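Local coordinates for natterin-like protein (Lethenteron camtschaticum, PDB 6IUL) that probably recognises cell-surface glycans through a jacalin-like lectin domain and kills target cells by forming membrane pores through an aerolysin-type module, at residues G38-R43 with T107-K112; S71-K76 with F94-S99; A271-P276 with G301-K306. One frame throughout, in Å; residues are numbered along the deposited sequence.

Interaction 1. Residues G38-R43 with T107-K112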
# COMPACT_ATOMS: atom_id res chain seq x y z
N GLY A 38 -6.80 -32.93 -34.93
CA GLY A 38 -7.01 -34.15 -35.68
C GLY A 38 -5.69 -34.64 -36.30
O GLY A 38 -4.60 -34.18 -35.95
N GLY A 39 -5.81 -35.57 -37.25
CA GLY A 39 -4.67 -36.10 -37.89
C GLY A 39 -3.84 -35.12 -38.67
O GLY A 39 -2.62 -35.15 -38.60
N TRP A 40 -4.48 -34.24 -39.40
CA TRP A 40 -3.78 -33.35 -40.32
C TRP A 40 -4.21 -31.88 -40.10
O TRP A 40 -4.14 -31.03 -41.00
CB TRP A 40 -3.99 -33.79 -41.81
CG TRP A 40 -5.45 -34.05 -42.18
CD1 TRP A 40 -6.21 -35.18 -41.87
CD2 TRP A 40 -6.30 -33.21 -42.97
NE1 TRP A 40 -7.47 -35.04 -42.39
CE2 TRP A 40 -7.56 -33.87 -43.10
CE3 TRP A 40 -6.13 -31.97 -43.60
CZ2 TRP A 40 -8.65 -33.30 -43.77
CZ3 TRP A 40 -7.21 -31.40 -44.29
CH2 TRP A 40 -8.47 -32.08 -44.38
N GLN A 41 -4.66 -31.57 -38.90
CA GLN A 41 -5.15 -30.23 -38.63
C GLN A 41 -5.36 -29.98 -37.14
O GLN A 41 -5.43 -30.93 -36.34
CB GLN A 41 -6.48 -29.96 -39.38
CG GLN A 41 -7.67 -30.66 -38.77
CD GLN A 41 -7.85 -32.11 -39.24
OE1 GLN A 41 -6.94 -32.89 -39.29
NE2 GLN A 41 -9.06 -32.46 -39.49
N VAL A 42 -5.42 -28.68 -36.79
CA VAL A 42 -6.13 -28.26 -35.60
C VAL A 42 -7.61 -28.26 -35.97
O VAL A 42 -7.99 -27.58 -36.91
CB VAL A 42 -5.69 -26.85 -35.15
CG1 VAL A 42 -6.65 -26.31 -34.06
CG2 VAL A 42 -4.25 -26.90 -34.68
N ARG A 43 -8.43 -29.04 -35.24
CA ARG A 43 -9.84 -29.18 -35.53
C ARG A 43 -10.67 -28.03 -35.00
O ARG A 43 -11.66 -27.61 -35.61
CB ARG A 43 -10.37 -30.48 -34.93
CG ARG A 43 -10.06 -31.73 -35.74
CD ARG A 43 -11.46 -32.18 -36.26
NE ARG A 43 -12.05 -33.05 -35.27
CZ ARG A 43 -13.23 -33.68 -35.36
NH1 ARG A 43 -14.08 -33.50 -36.35
NH2 ARG A 43 -13.56 -34.56 -34.43
N THR A 107 -1.71 -34.89 -35.08
CA THR A 107 -1.20 -36.16 -34.58
C THR A 107 -0.47 -36.97 -35.65
O THR A 107 0.41 -37.72 -35.32
CB THR A 107 -2.36 -37.06 -34.04
OG1 THR A 107 -3.31 -37.30 -35.09
CG2 THR A 107 -3.05 -36.35 -32.84
N ASP A 108 -0.83 -36.82 -36.91
CA ASP A 108 -0.26 -37.67 -37.98
C ASP A 108 0.81 -36.96 -38.84
O ASP A 108 1.96 -37.32 -38.80
CB ASP A 108 -1.37 -38.24 -38.87
CG ASP A 108 -2.40 -39.04 -38.06
OD1 ASP A 108 -2.07 -39.47 -36.94
OD2 ASP A 108 -3.56 -39.20 -38.53
N TRP A 109 0.44 -35.97 -39.65
CA TRP A 109 1.45 -35.29 -40.46
C TRP A 109 2.52 -34.67 -39.51
O TRP A 109 2.34 -34.46 -38.32
CB TRP A 109 0.80 -34.29 -41.42
CG TRP A 109 -0.22 -34.92 -42.40
CD1 TRP A 109 -0.58 -36.23 -42.47
CD2 TRP A 109 -1.03 -34.24 -43.41
NE1 TRP A 109 -1.53 -36.43 -43.44
CE2 TRP A 109 -1.83 -35.23 -44.05
CE3 TRP A 109 -1.14 -32.90 -43.85
CZ2 TRP A 109 -2.75 -34.93 -45.10
CZ3 TRP A 109 -2.05 -32.60 -44.91
CH2 TRP A 109 -2.84 -33.62 -45.52
N GLY A 110 3.70 -34.41 -40.03
CA GLY A 110 4.82 -33.93 -39.18
C GLY A 110 5.11 -32.45 -39.43
O GLY A 110 4.90 -31.91 -40.52
N LEU A 111 5.67 -31.81 -38.43
CA LEU A 111 5.77 -30.30 -38.46
C LEU A 111 6.95 -29.81 -39.28
O LEU A 111 8.05 -30.26 -39.07
CB LEU A 111 5.86 -29.71 -37.05
CG LEU A 111 4.60 -29.94 -36.19
CD1 LEU A 111 4.88 -29.40 -34.81
CD2 LEU A 111 3.35 -29.34 -36.80
N LYS A 112 6.73 -28.85 -40.17
CA LYS A 112 7.82 -28.32 -40.98
C LYS A 112 8.41 -26.95 -40.73
O LYS A 112 9.43 -26.81 -40.08
CB LYS A 112 7.45 -28.40 -42.47
CG LYS A 112 7.59 -29.83 -43.00
CD LYS A 112 7.72 -29.94 -44.52
CE LYS A 112 8.32 -31.29 -44.88
NZ LYS A 112 8.66 -31.40 -46.32
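Gly38 and Gly39 meet Thr107, Asp108 and Trp109 mainly through main-chain hydrogen bonds, all given by the 107-112 loop and taken by the two glycine carbonyls. Thr107 N reaches Gly38 O at 3.1 Å, with an N-H...O angle of 163° and the donor somewhat tilted from the carbonyl plane. Gly39 O takes two donors: Asp108 N at 3.0 Å, lying in the carbonyl plane on a lone pair, and the weaker Trp109 N at 3.3 Å.

Two side-chain oxygens pack against the Gly39 alpha carbon. Thr107 OG1 approaches Gly39 CA to 3.3 Å and Asp108 OD2 comes to 3.4 Å from that same CA, so two polar side chains close on a residue that has none.

The aromatic part joins the tryptophans, which lie side by side and point the same way. Trp40 CB sits over the centre of the six-membered ring of Trp109, 3.4 Å from its centroid and 12° off the normal, a CH-pi contact, while the end of the Trp40 ring leads away. The indoles are inclined at 31° to each other.

Within the 38-43 turn, Gln41 OE1 accepts from Trp40 N at 2.8 Å, nearly along the C=O axis, and lies over one face of the Trp40 ring, toward its rim. Beyond the contact, Trp40 O is bonded to Asn83 ND2, and Gln41 NE2 makes a weak hydrogen bond to Asp134 OD2, bringing in two further loops at an end of the lectin domain that carries sugar-binding loops in jacalin relatives.

The lack of a side chain at Gly39 lets the loop's N-H groups and the Asp108 carboxylate come this close; beside them a largely exposed tryptophan pair, whose Trp109 half is poorly ordered, adds an apolar patch.

Interaction 2. Residues S71-K76 with F94-S99; sequences SGEFIK and FITSRS
Ile75 and Thr96 form an antiparallel, non-hydrogen-bonded pair with CA atoms 4.3 Å apart; next to it Ile95 O accepts a main-chain bond from Lys76 N, and Phe74 O accepts one from Ser97 N. Ser97 adds its side chain to this backbone pairing. Its OG accepts from Phe74 N at 3.0 Å, with an N-H...O angle of 164°, and shares a water molecule with Gly72 O. Its CB lies 3.5 Å from the Phe74 ring centroid, over the face, in a CH-pi contact.

Thr96 OG1 donates to Glu73 OE2 at 2.5 Å, meeting the carboxylate on its anti side and 24° out of its plane. Glu73 gets there with CG anti to the backbone N (chi1 -171°) and an extended chain; its OE1 is salt-bridged to Arg100. The same Thr96 oxygen accepts from Arg98 N, an ST turn. Arg98 folds back over Glu73, whose CB lies beneath the guanidinium face, and NH2 donates to a lone pair of Ser71 O at 3.0 Å, while NH1 is salt-bridged to Glu70.

Apolar contact is lighter: Ile75 CG2 approaches Phe94 CB at 4.1 Å, the side chains crossing at about a right angle, and Lys76 CE lies 3.7 Å from Ile95 CG2. Lys76 NZ has a long, weak ion pair with Glu170 of the second subunit.

Here the end of strand 89-96 passes into a type I turn, Thr96 to Ser99, beside the start of strand 75-82; these are the two central strands of a four-stranded Greek key sheet, as in the jacalin-type beta-prism.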
# COMPACT_ATOMS: atom_id res chain seq x y z
N SER A 71 -3.32 -15.22 -12.91
CA SER A 71 -3.27 -13.77 -12.76
C SER A 71 -1.84 -13.23 -12.93
O SER A 71 -0.87 -13.71 -12.30
CB SER A 71 -3.80 -13.36 -11.38
OG SER A 71 -5.20 -13.62 -11.35
N GLY A 72 -1.69 -12.25 -13.82
CA GLY A 72 -0.38 -11.67 -14.05
C GLY A 72 0.53 -12.45 -15.00
O GLY A 72 1.62 -12.00 -15.31
N GLU A 73 0.06 -13.59 -15.47
CA GLU A 73 0.86 -14.42 -16.41
C GLU A 73 0.59 -14.01 -17.84
O GLU A 73 -0.57 -13.97 -18.25
CB GLU A 73 0.51 -15.89 -16.23
CG GLU A 73 1.42 -16.83 -17.00
CD GLU A 73 1.10 -18.30 -16.77
OE1 GLU A 73 -0.06 -18.59 -16.40
OE2 GLU A 73 2.01 -19.16 -16.99
N PHE A 74 1.64 -13.72 -18.60
CA PHE A 74 1.47 -13.37 -19.99
C PHE A 74 2.26 -14.27 -20.92
O PHE A 74 2.94 -15.16 -20.45
CB PHE A 74 1.79 -11.88 -20.24
CG PHE A 74 3.17 -11.48 -19.88
CD1 PHE A 74 3.49 -11.08 -18.58
CD2 PHE A 74 4.18 -11.45 -20.86
CE1 PHE A 74 4.79 -10.70 -18.26
CE2 PHE A 74 5.49 -11.04 -20.55
CZ PHE A 74 5.81 -10.67 -19.23
N ILE A 75 2.19 -14.03 -22.23
CA ILE A 75 2.88 -14.88 -23.21
C ILE A 75 4.21 -14.29 -23.60
O ILE A 75 4.30 -13.13 -23.98
CB ILE A 75 1.99 -15.11 -24.44
CG1 ILE A 75 0.77 -15.93 -24.06
CG2 ILE A 75 2.77 -15.85 -25.50
CD1 ILE A 75 -0.25 -16.10 -25.18
N LYS A 76 5.26 -15.10 -23.46
CA LYS A 76 6.61 -14.69 -23.80
C LYS A 76 6.97 -15.00 -25.26
O LYS A 76 7.73 -14.28 -25.92
CB LYS A 76 7.57 -15.38 -22.81
CG LYS A 76 9.02 -15.42 -23.22
CD LYS A 76 9.85 -15.98 -22.06
CE LYS A 76 9.64 -17.47 -21.92
NZ LYS A 76 10.66 -18.05 -21.02
N PHE A 94 2.91 -22.08 -27.25
CA PHE A 94 3.39 -20.89 -26.56
C PHE A 94 4.05 -21.21 -25.26
O PHE A 94 3.84 -22.25 -24.70
CB PHE A 94 2.29 -19.83 -26.38
CG PHE A 94 1.09 -20.30 -25.58
CD1 PHE A 94 1.15 -20.31 -24.20
CD2 PHE A 94 -0.11 -20.59 -26.19
CE1 PHE A 94 0.03 -20.65 -23.42
CE2 PHE A 94 -1.23 -20.96 -25.43
CZ PHE A 94 -1.17 -21.00 -24.03
N ILE A 95 4.88 -20.27 -24.81
CA ILE A 95 5.53 -20.34 -23.53
C ILE A 95 5.20 -19.06 -22.79
O ILE A 95 5.28 -17.96 -23.38
CB ILE A 95 7.06 -20.49 -23.69
CG1 ILE A 95 7.39 -21.79 -24.43
CG2 ILE A 95 7.71 -20.57 -22.29
CD1 ILE A 95 8.81 -21.89 -24.91
N THR A 96 4.84 -19.17 -21.53
CA THR A 96 4.44 -18.00 -20.76
C THR A 96 5.58 -17.35 -20.02
O THR A 96 6.71 -17.87 -19.99
CB THR A 96 3.35 -18.32 -19.74
OG1 THR A 96 3.93 -19.04 -18.65
CG2 THR A 96 2.25 -19.17 -20.42
N SER A 97 5.26 -16.21 -19.41
CA SER A 97 6.20 -15.44 -18.61
C SER A 97 6.65 -16.21 -17.38
O SER A 97 7.67 -15.87 -16.81
CB SER A 97 5.57 -14.09 -18.18
OG SER A 97 4.37 -14.32 -17.50
N ARG A 98 5.88 -17.24 -16.97
CA ARG A 98 6.27 -18.11 -15.86
C ARG A 98 6.81 -19.43 -16.37
O ARG A 98 6.76 -20.42 -15.70
CB ARG A 98 5.09 -18.39 -14.97
CG ARG A 98 4.26 -17.17 -14.65
CD ARG A 98 4.20 -16.94 -13.18
NE ARG A 98 3.67 -15.59 -12.94
CZ ARG A 98 2.47 -15.30 -12.46
NH1 ARG A 98 1.60 -16.24 -12.13
NH2 ARG A 98 2.16 -14.04 -12.27
N SER A 99 7.33 -19.43 -17.59
CA SER A 99 7.92 -20.61 -18.20
C SER A 99 7.01 -21.83 -18.35
O SER A 99 7.50 -22.90 -18.63
CB SER A 99 9.25 -20.99 -17.48
OG SER A 99 10.09 -19.84 -17.43
O HOH W 1 4.53 -12.99 -15.15

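Interaction 3. Residues A271-P276 with G301-K306; sequences ADIDLP and GLTYTK
Ala271 pairs with Thr303, and Ile273 with Gly301, as antiparallel hydrogen-bonded pairs, so four main-chain bonds join the strands. Ala271 N to Thr303 O and Ile273 N to Gly301 O both measure 2.9 Å and are almost straight, the latter at 178°, although its donor stands well above the plane of the Gly301 carbonyl. The reciprocal bonds, Thr303 N to Ala271 O and Gly301 N to Ile273 O, complete the two pairs, while the strand segments run at 144° to one another. Leu302 also bonds through its backbone to Lys197, so strand 290-313 is held from strand 184-200 as well.

The tightly packed, buried side is the sheet face bearing Ala271, Ile273 and Thr303. Thr303 has OG1 anti to the backbone N (chi1 -165°), and its CG2 is left to meet Ile273 CD1 at 3.9 Å and Ala271 CB at 4.2 Å. Gly301 contributes backbone alone, and Ile273 CB packs against it. Strand 212-223 covers this face, with Val221 against Ala271 and Thr303, and Pro219 against Ile273.

On the other, more solvent-exposed face, Asp272 and Leu302 cross obliquely and bury less surface. Leu302 CD1 touches Asp272 OD1 at 3.7 Å and lies 3.6 Å from Ala271 O, contacts without polar pairing. The charge of Asp272 is directed along its own strand: OD2 is salt-bridged to Arg270. Asp274 instead reaches across to Lys300 of the partner strand.

Cohesion between the strands thus comes mainly from the backbone, with methyl groups of Ala271, Ile273 and Thr303 meeting on the buried face, and Asp272 beside Leu302 on the more exposed one.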
# COMPACT_ATOMS: atom_id res chain seq x y z
N ALA A 271 -15.77 10.19 7.70
CA ALA A 271 -16.79 9.83 6.73
C ALA A 271 -16.37 8.70 5.83
O ALA A 271 -15.31 8.76 5.21
CB ALA A 271 -17.17 11.05 5.89
N ASP A 272 -17.22 7.66 5.79
CA ASP A 272 -17.13 6.56 4.82
C ASP A 272 -17.78 6.98 3.54
O ASP A 272 -18.91 7.44 3.56
CB ASP A 272 -17.80 5.29 5.34
CG ASP A 272 -16.96 4.60 6.43
OD1 ASP A 272 -15.84 4.15 6.14
OD2 ASP A 272 -17.40 4.51 7.59
N ILE A 273 -17.07 6.82 2.42
CA ILE A 273 -17.58 7.21 1.13
C ILE A 273 -17.83 5.98 0.25
O ILE A 273 -16.96 5.12 0.10
CB ILE A 273 -16.62 8.17 0.41
CG1 ILE A 273 -16.31 9.36 1.32
CG2 ILE A 273 -17.21 8.62 -0.91
CD1 ILE A 273 -15.46 10.45 0.70
N ASP A 274 -19.03 5.90 -0.33
CA ASP A 274 -19.42 4.75 -1.15
C ASP A 274 -20.23 5.31 -2.33
O ASP A 274 -21.34 5.78 -2.13
CB ASP A 274 -20.22 3.75 -0.31
CG ASP A 274 -20.52 2.44 -1.05
OD1 ASP A 274 -20.96 2.47 -2.22
OD2 ASP A 274 -20.34 1.36 -0.45
N LEU A 275 -19.64 5.31 -3.52
CA LEU A 275 -20.17 6.07 -4.66
C LEU A 275 -19.88 5.37 -6.00
O LEU A 275 -18.80 4.89 -6.19
CB LEU A 275 -19.51 7.44 -4.72
CG LEU A 275 -19.83 8.52 -3.66
CD1 LEU A 275 -19.01 9.74 -3.96
CD2 LEU A 275 -21.33 8.89 -3.67
N PRO A 276 -20.84 5.33 -6.92
CA PRO A 276 -20.52 4.83 -8.27
C PRO A 276 -19.60 5.77 -9.03
O PRO A 276 -19.64 6.99 -8.80
CB PRO A 276 -21.91 4.73 -8.96
CG PRO A 276 -22.78 5.68 -8.19
CD PRO A 276 -22.28 5.62 -6.76
N GLY A 301 -14.09 4.95 -0.06
CA GLY A 301 -13.10 5.77 0.58
C GLY A 301 -13.35 5.95 2.07
O GLY A 301 -14.43 5.70 2.56
N LEU A 302 -12.31 6.40 2.75
CA LEU A 302 -12.40 6.86 4.11
C LEU A 302 -11.69 8.20 4.17
O LEU A 302 -10.55 8.33 3.71
CB LEU A 302 -11.74 5.87 5.06
CG LEU A 302 -11.73 6.30 6.55
CD1 LEU A 302 -13.16 6.48 7.06
CD2 LEU A 302 -11.06 5.24 7.43
N THR A 303 -12.37 9.22 4.67
CA THR A 303 -11.77 10.53 4.79
C THR A 303 -12.10 11.15 6.15
O THR A 303 -12.98 10.66 6.89
CB THR A 303 -12.21 11.45 3.66
OG1 THR A 303 -11.35 12.60 3.61
CG2 THR A 303 -13.66 11.92 3.82
N TYR A 304 -11.38 12.22 6.48
CA TYR A 304 -11.56 12.93 7.74
C TYR A 304 -11.62 14.42 7.48
O TYR A 304 -11.01 14.90 6.53
CB TYR A 304 -10.43 12.64 8.73
CG TYR A 304 -10.42 11.27 9.34
CD1 TYR A 304 -9.82 10.19 8.68
CD2 TYR A 304 -10.96 11.05 10.60
CE1 TYR A 304 -9.79 8.93 9.25
CE2 TYR A 304 -10.94 9.78 11.19
CZ TYR A 304 -10.35 8.73 10.49
OH TYR A 304 -10.35 7.48 11.08
N THR A 305 -12.36 15.14 8.33
CA THR A 305 -12.33 16.60 8.31
C THR A 305 -11.11 17.09 9.09
O THR A 305 -10.33 16.30 9.64
CB THR A 305 -13.58 17.19 9.01
OG1 THR A 305 -13.58 16.80 10.38
CG2 THR A 305 -14.84 16.64 8.40
N LYS A 306 -10.95 18.39 9.15
CA LYS A 306 -9.97 19.03 10.06
C LYS A 306 -10.42 18.85 11.51
O LYS A 306 -11.62 18.73 11.78
CB LYS A 306 -9.78 20.53 9.74
CG LYS A 306 -8.89 20.84 8.50
CD LYS A 306 -7.89 19.70 8.27
CE LYS A 306 -6.88 19.87 7.15
NZ LYS A 306 -5.78 20.77 7.54

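Overall arrangement
Interactions 1 and 2 both belong to the jacalin-like lectin domain, whereas interaction 3 lies in the aerolysin-type region, on the opposite side of the chain's centre from both. Residues 71-76 and 94-99 fall in sequence between the segments of interaction 1, yet the two contacts do not touch: their centres are about 25 Å apart and their nearest atoms about 11 Å. Interaction 1 lies far out in the lectin domain, about 40 Å from the centre of the chain and about 60 Å from interaction 3 between centres. Interaction 2 lies closer to the probable pore-forming part, about 39 Å from interaction 3 between centres and about 23 Å between nearest atoms. Of the three, interaction 2 alone meets the second subunit.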